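Local coordinates for protein acetylglutamate kinase (Streptococcus mutans, PDB 3L86) that probably catalyses the ATP-dependent phosphorylation of N-acetyl-L-glutamate, the second step on the route from glutamate to N-acetylornithine in arginine biosynthesis, at residues N61-G66 against G127-Q132; Q131-D136 against E166-N171. All blocks are in the same frame, centred on the assembly; numbering follows the deposited sequence.

Both contacts lie along strand 130-132, which pairs in parallel with strand 174-182 in the main sheet of the amino acid kinase fold. Along the chain, contact 1 joins the end of helix 53-64 to Val128 and Ser129, in the turn that leads from helix 101-125 into this strand. Contact 2 takes up where contact 1 leaves off: the segments overlap at Gln131 and Gln132, and Gln131 with the loop after the strand meets helix 162-170, the helix just before strand 174-182. Their centres lie about 13 Å apart on the same side of the chain's centre. One helix thus meets the chain just before the strand and another meets its end and the following loop, away from the substrate and nucleotide sites.

Contact 1 (N61-G66 against G127-Q132); sequences NWQDAG and GVSCQQ
Gln63, in the last turn of helix 53-64, meets Ser129 through a pair of hydrogen bonds from its side-chain amide to the backbone, at the place where the amino acid kinase fold passes from helix 101-125 into strand 130-132. The hydrogen bonds come first. Gln63 OE1 accepts from Ser129 N at 3.1 Å, and Gln63 NE2 gives a hydrogen to Ser129 O at 2.9 Å; both have N-H...O angles of 161°. Each acceptor is met in its carbonyl plane on a lone pair, so the primary amide reads the N-H and C=O of a single residue, as the facing residue of a hydrogen-bonded antiparallel pair would. Glutamine suits the place because it carries a donor and an acceptor at the end of a long arm: CG stands anti to the backbone N (chi1 178°) and the chain stays extended to CD, spanning the gap between helix and turn. The Ser129 hydroxyl bonds Arg172 O, a small polar group that satisfies this backbone carbonyl.

Van der Waals contact is slight. Val128 turns CG1 to within 3.7 Å of Gln63 OE1, while its side chain also packs on Ile59 and Leu123, a buried spot fit for a branched apolar residue. Just before it, Gly127 at positive phi ends helix 101-125 in a Schellman motif. Ser129 O lies only 2° out of the Gln63 amide plane.

Contact 2 (Q131-D136 against E166-N171); sequences QQLKSD and EEFLEN
Strand 131-132 and the loop after it face the last turns of helix 162-170, with the closest CA atoms, those of Gln131 and Phe168, 8.6 Å apart and no hydrogen bond between the two segments. The Phe168 side chain spans the distance. Its CG lies anti to the carbonyl carbon (chi1 -71°), which sends the ring out from the helix among three side chains. Leu133 makes an off-centre CH-pi contact, CD1 lying 4.3 Å from the Phe168 ring centroid and 29° off the normal; a branched apolar side chain suits its buried position, where one methyl meets the ring while the residue also packs on Pro175 and Leu177 of strand 174-182. Gln131 suits its place by laying aliphatic CB and CG against Phe168 CE1, at 4.2 Å for CG, while its amide leads away. Asp136, short enough to bring an oxygen to the ring's rim, sets OD2 in the ring plane 3.8 Å from Phe168 CZ, carboxylate and ring planes 75° apart. Pro175 also packs against Phe168. The contact therefore joins strand end and loop to the helix mostly through apolar contacts, and the carboxylate oxygen lies where the slightly positive ring hydrogens can be expected to favour it over the electron-rich faces.

Contact 1 (N61-G66 against G127-Q132)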
loop_
_atom_site.group_PDB
_atom_site.type_symbol
_atom_site.label_atom_id
_atom_site.label_comp_id
_atom_site.label_asym_id
_atom_site.label_seq_id
_atom_site.Cartn_x
_atom_site.Cartn_y
_atom_site.Cartn_z
ATOM N N ASN A 61 19.303 4.936 6.349
ATOM C CA ASN A 61 20.512 4.978 5.453
ATOM C C ASN A 61 20.153 5.407 4.039
ATOM O O ASN A 61 20.860 6.224 3.429
ATOM C CB ASN A 61 21.282 3.627 5.439
ATOM C CG ASN A 61 21.825 3.277 6.786
ATOM O OD1 ASN A 61 21.987 4.161 7.600
ATOM N ND2 ASN A 61 22.174 1.988 7.023
ATOM N N TRP A 62 19.047 4.886 3.498
ATOM C CA TRP A 62 18.573 5.445 2.208
ATOM C C TRP A 62 18.304 6.958 2.297
ATOM O O TRP A 62 18.624 7.735 1.359
ATOM C CB TRP A 62 17.307 4.722 1.651
ATOM C CG TRP A 62 17.545 3.377 0.899
ATOM C CD1 TRP A 62 18.681 2.981 0.201
ATOM C CD2 TRP A 62 16.603 2.300 0.784
ATOM N NE1 TRP A 62 18.481 1.693 -0.343
ATOM C CE2 TRP A 62 17.216 1.267 0.007
ATOM C CE3 TRP A 62 15.274 2.117 1.245
ATOM C CZ2 TRP A 62 16.566 0.067 -0.279
ATOM C CZ3 TRP A 62 14.630 0.913 0.957
ATOM C CH2 TRP A 62 15.251 -0.073 0.171
ATOM N N GLN A 63 17.633 7.396 3.362
ATOM C CA GLN A 63 17.279 8.812 3.495
ATOM C C GLN A 63 18.579 9.640 3.631
ATOM O O GLN A 63 18.771 10.650 2.949
ATOM C CB GLN A 63 16.397 9.025 4.738
ATOM C CG GLN A 63 16.017 10.539 4.997
ATOM C CD GLN A 63 15.020 10.705 6.147
ATOM O OE1 GLN A 63 15.315 10.408 7.315
ATOM N NE2 GLN A 63 13.828 11.164 5.813
ATOM N N ASP A 64 19.505 9.201 4.464
ATOM C CA ASP A 64 20.843 9.888 4.566
ATOM C C ASP A 64 21.703 9.897 3.292
ATOM O O ASP A 64 22.635 10.738 3.189
ATOM C CB ASP A 64 21.672 9.247 5.701
ATOM C CG ASP A 64 21.086 9.496 7.102
ATOM O OD1 ASP A 64 20.241 10.386 7.281
ATOM O OD2 ASP A 64 21.483 8.810 8.062
ATOM N N ALA A 65 21.468 8.938 2.361
ATOM C CA ALA A 65 22.178 8.872 1.076
ATOM C C ALA A 65 21.451 9.647 0.004
ATOM O O ALA A 65 21.846 9.627 -1.175
ATOM C CB ALA A 65 22.382 7.384 0.630
ATOM N N GLY A 66 20.367 10.339 0.386
ATOM C CA GLY A 66 19.732 11.204 -0.576
ATOM C C GLY A 66 18.573 10.577 -1.354
ATOM O O GLY A 66 18.063 11.212 -2.272
ATOM N N GLY A 127 15.237 7.951 14.381
ATOM C CA GLY A 127 15.971 9.030 13.716
ATOM C C GLY A 127 15.568 9.353 12.275
ATOM O O GLY A 127 16.138 10.243 11.659
ATOM N N VAL A 128 14.550 8.671 11.739
ATOM C CA VAL A 128 13.978 9.031 10.414
ATOM C C VAL A 128 13.045 10.258 10.468
ATOM O O VAL A 128 12.163 10.346 11.343
ATOM C CB VAL A 128 13.202 7.839 9.822
ATOM C CG1 VAL A 128 12.587 8.203 8.457
ATOM C CG2 VAL A 128 14.145 6.652 9.688
ATOM N N SER A 129 13.248 11.199 9.556
ATOM C CA SER A 129 12.378 12.341 9.420
ATOM C C SER A 129 11.192 12.027 8.499
ATOM O O SER A 129 11.394 11.665 7.348
ATOM C CB SER A 129 13.182 13.566 8.923
ATOM O OG SER A 129 12.308 14.452 8.229
ATOM N N CYS A 130 9.967 12.134 9.034
ATOM C CA CYS A 130 8.732 11.671 8.365
ATOM C C CYS A 130 7.495 12.362 8.990
ATOM O O CYS A 130 7.600 12.945 10.077
ATOM C CB CYS A 130 8.542 10.131 8.527
ATOM S SG CYS A 130 8.452 9.500 10.249
ATOM N N GLN A 131 6.332 12.242 8.331
ATOM C CA GLN A 131 5.097 12.905 8.795
ATOM C C GLN A 131 3.867 12.147 8.297
ATOM O O GLN A 131 3.758 11.918 7.134
ATOM C CB GLN A 131 5.042 14.374 8.253
ATOM C CG GLN A 131 3.745 15.121 8.622
ATOM C CD GLN A 131 3.561 15.236 10.121
ATOM O OE1 GLN A 131 4.412 15.810 10.811
ATOM N NE2 GLN A 131 2.442 14.707 10.647
ATOM N N GLN A 132 2.953 11.761 9.178
ATOM C CA GLN A 132 1.634 11.210 8.754
ATOM C C GLN A 132 0.770 12.306 8.117
ATOM O O GLN A 132 0.583 13.371 8.756
ATOM C CB GLN A 132 0.921 10.626 9.983
ATOM C CG GLN A 132 -0.492 10.135 9.771
ATOM C CD GLN A 132 -1.059 9.484 11.061
ATOM O OE1 GLN A 132 -0.943 10.030 12.166
ATOM N NE2 GLN A 132 -1.643 8.324 10.917
#

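Contact 2 (Q131-D136 against E166-N171)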
loop_
_atom_site.group_PDB
_atom_site.type_symbol
_atom_site.label_atom_id
_atom_site.label_comp_id
_atom_site.label_asym_id
_atom_site.label_seq_id
_atom_site.Cartn_x
_atom_site.Cartn_y
_atom_site.Cartn_z
ATOM N N GLN A 131 6.332 12.242 8.331
ATOM C CA GLN A 131 5.097 12.905 8.795
ATOM C C GLN A 131 3.867 12.147 8.297
ATOM O O GLN A 131 3.758 11.918 7.134
ATOM C CB GLN A 131 5.042 14.374 8.253
ATOM C CG GLN A 131 3.745 15.121 8.622
ATOM C CD GLN A 131 3.561 15.236 10.121
ATOM O OE1 GLN A 131 4.412 15.810 10.811
ATOM N NE2 GLN A 131 2.442 14.707 10.647
ATOM N N GLN A 132 2.953 11.761 9.178
ATOM C CA GLN A 132 1.634 11.210 8.754
ATOM C C GLN A 132 0.770 12.306 8.117
ATOM O O GLN A 132 0.583 13.371 8.756
ATOM C CB GLN A 132 0.921 10.626 9.983
ATOM C CG GLN A 132 -0.492 10.135 9.771
ATOM C CD GLN A 132 -1.059 9.484 11.061
ATOM O OE1 GLN A 132 -0.943 10.030 12.166
ATOM N NE2 GLN A 132 -1.643 8.324 10.917
ATOM N N LEU A 133 0.270 12.106 6.879
ATOM C CA LEU A 133 -0.803 12.983 6.365
ATOM C C LEU A 133 -2.173 12.711 6.998
ATOM O O LEU A 133 -2.557 11.548 7.136
ATOM C CB LEU A 133 -0.920 12.917 4.825
ATOM C CG LEU A 133 0.157 13.747 4.074
ATOM C CD1 LEU A 133 1.542 13.336 4.451
ATOM C CD2 LEU A 133 -0.019 13.660 2.533
ATOM N N LYS A 134 -2.905 13.772 7.416
ATOM C CA LYS A 134 -4.290 13.575 7.908
ATOM C C LYS A 134 -5.217 14.469 7.078
ATOM O O LYS A 134 -5.807 14.003 6.082
ATOM C CB LYS A 134 -4.430 13.832 9.427
ATOM C CG LYS A 134 -3.785 12.759 10.341
ATOM C CD LYS A 134 -4.462 12.781 11.740
ATOM C CE LYS A 134 -3.486 12.722 12.881
ATOM N NZ LYS A 134 -3.269 11.359 13.565
ATOM N N SER A 135 -5.253 15.771 7.383
ATOM C CA SER A 135 -6.064 16.691 6.554
ATOM C C SER A 135 -5.517 16.883 5.140
ATOM O O SER A 135 -6.322 17.098 4.189
ATOM C CB SER A 135 -6.318 18.057 7.243
ATOM O OG SER A 135 -5.101 18.713 7.550
ATOM N N ASP A 136 -4.177 16.805 4.986
ATOM C CA ASP A 136 -3.555 16.774 3.636
ATOM C C ASP A 136 -4.014 15.595 2.756
ATOM O O ASP A 136 -3.851 15.647 1.551
ATOM C CB ASP A 136 -1.998 16.785 3.696
ATOM C CG ASP A 136 -1.429 18.188 3.992
ATOM O OD1 ASP A 136 -2.177 19.203 3.804
ATOM O OD2 ASP A 136 -0.260 18.264 4.474
ATOM N N GLU A 166 5.628 16.316 -3.434
ATOM C CA GLU A 166 6.923 16.931 -3.787
ATOM C C GLU A 166 7.412 17.969 -2.744
ATOM O O GLU A 166 8.614 18.133 -2.555
ATOM C CB GLU A 166 6.894 17.445 -5.260
ATOM C CG GLU A 166 7.112 16.323 -6.283
ATOM C CD GLU A 166 6.872 16.699 -7.743
ATOM O OE1 GLU A 166 6.528 17.847 -8.026
ATOM O OE2 GLU A 166 6.998 15.832 -8.625
ATOM N N GLU A 167 6.499 18.634 -2.027
ATOM C CA GLU A 167 6.898 19.572 -0.955
ATOM C C GLU A 167 7.557 18.895 0.217
ATOM O O GLU A 167 8.528 19.430 0.805
ATOM C CB GLU A 167 5.713 20.365 -0.415
ATOM C CG GLU A 167 5.207 21.429 -1.371
ATOM N N PHE A 168 7.006 17.740 0.600
ATOM C CA PHE A 168 7.622 16.923 1.629
ATOM C C PHE A 168 8.978 16.450 1.135
ATOM O O PHE A 168 9.945 16.556 1.857
ATOM C CB PHE A 168 6.753 15.685 1.973
ATOM C CG PHE A 168 5.510 16.031 2.699
ATOM C CD1 PHE A 168 5.520 16.193 4.058
ATOM C CD2 PHE A 168 4.333 16.268 2.001
ATOM C CE1 PHE A 168 4.362 16.563 4.743
ATOM C CE2 PHE A 168 3.181 16.621 2.676
ATOM C CZ PHE A 168 3.197 16.766 4.055
ATOM N N LEU A 169 9.056 15.899 -0.073
ATOM C CA LEU A 169 10.336 15.349 -0.491
ATOM C C LEU A 169 11.386 16.478 -0.602
ATOM O O LEU A 169 12.542 16.296 -0.228
ATOM C CB LEU A 169 10.231 14.575 -1.808
ATOM C CG LEU A 169 9.268 13.390 -2.007
ATOM C CD1 LEU A 169 9.281 12.886 -3.453
ATOM C CD2 LEU A 169 9.577 12.281 -1.054
ATOM N N GLU A 170 10.977 17.647 -1.102
ATOM C CA GLU A 170 11.943 18.732 -1.300
ATOM C C GLU A 170 12.453 19.110 0.064
ATOM O O GLU A 170 13.515 19.713 0.219
ATOM C CB GLU A 170 11.303 19.948 -1.997
ATOM N N ASN A 171 11.693 18.719 1.076
ATOM C CA ASN A 171 12.016 19.092 2.429
ATOM C C ASN A 171 12.769 17.942 3.149
ATOM O O ASN A 171 12.976 17.991 4.339
ATOM C CB ASN A 171 10.732 19.497 3.153
ATOM C CG ASN A 171 10.962 20.555 4.205
ATOM O OD1 ASN A 171 11.419 21.665 3.891
ATOM N ND2 ASN A 171 10.612 20.243 5.469
#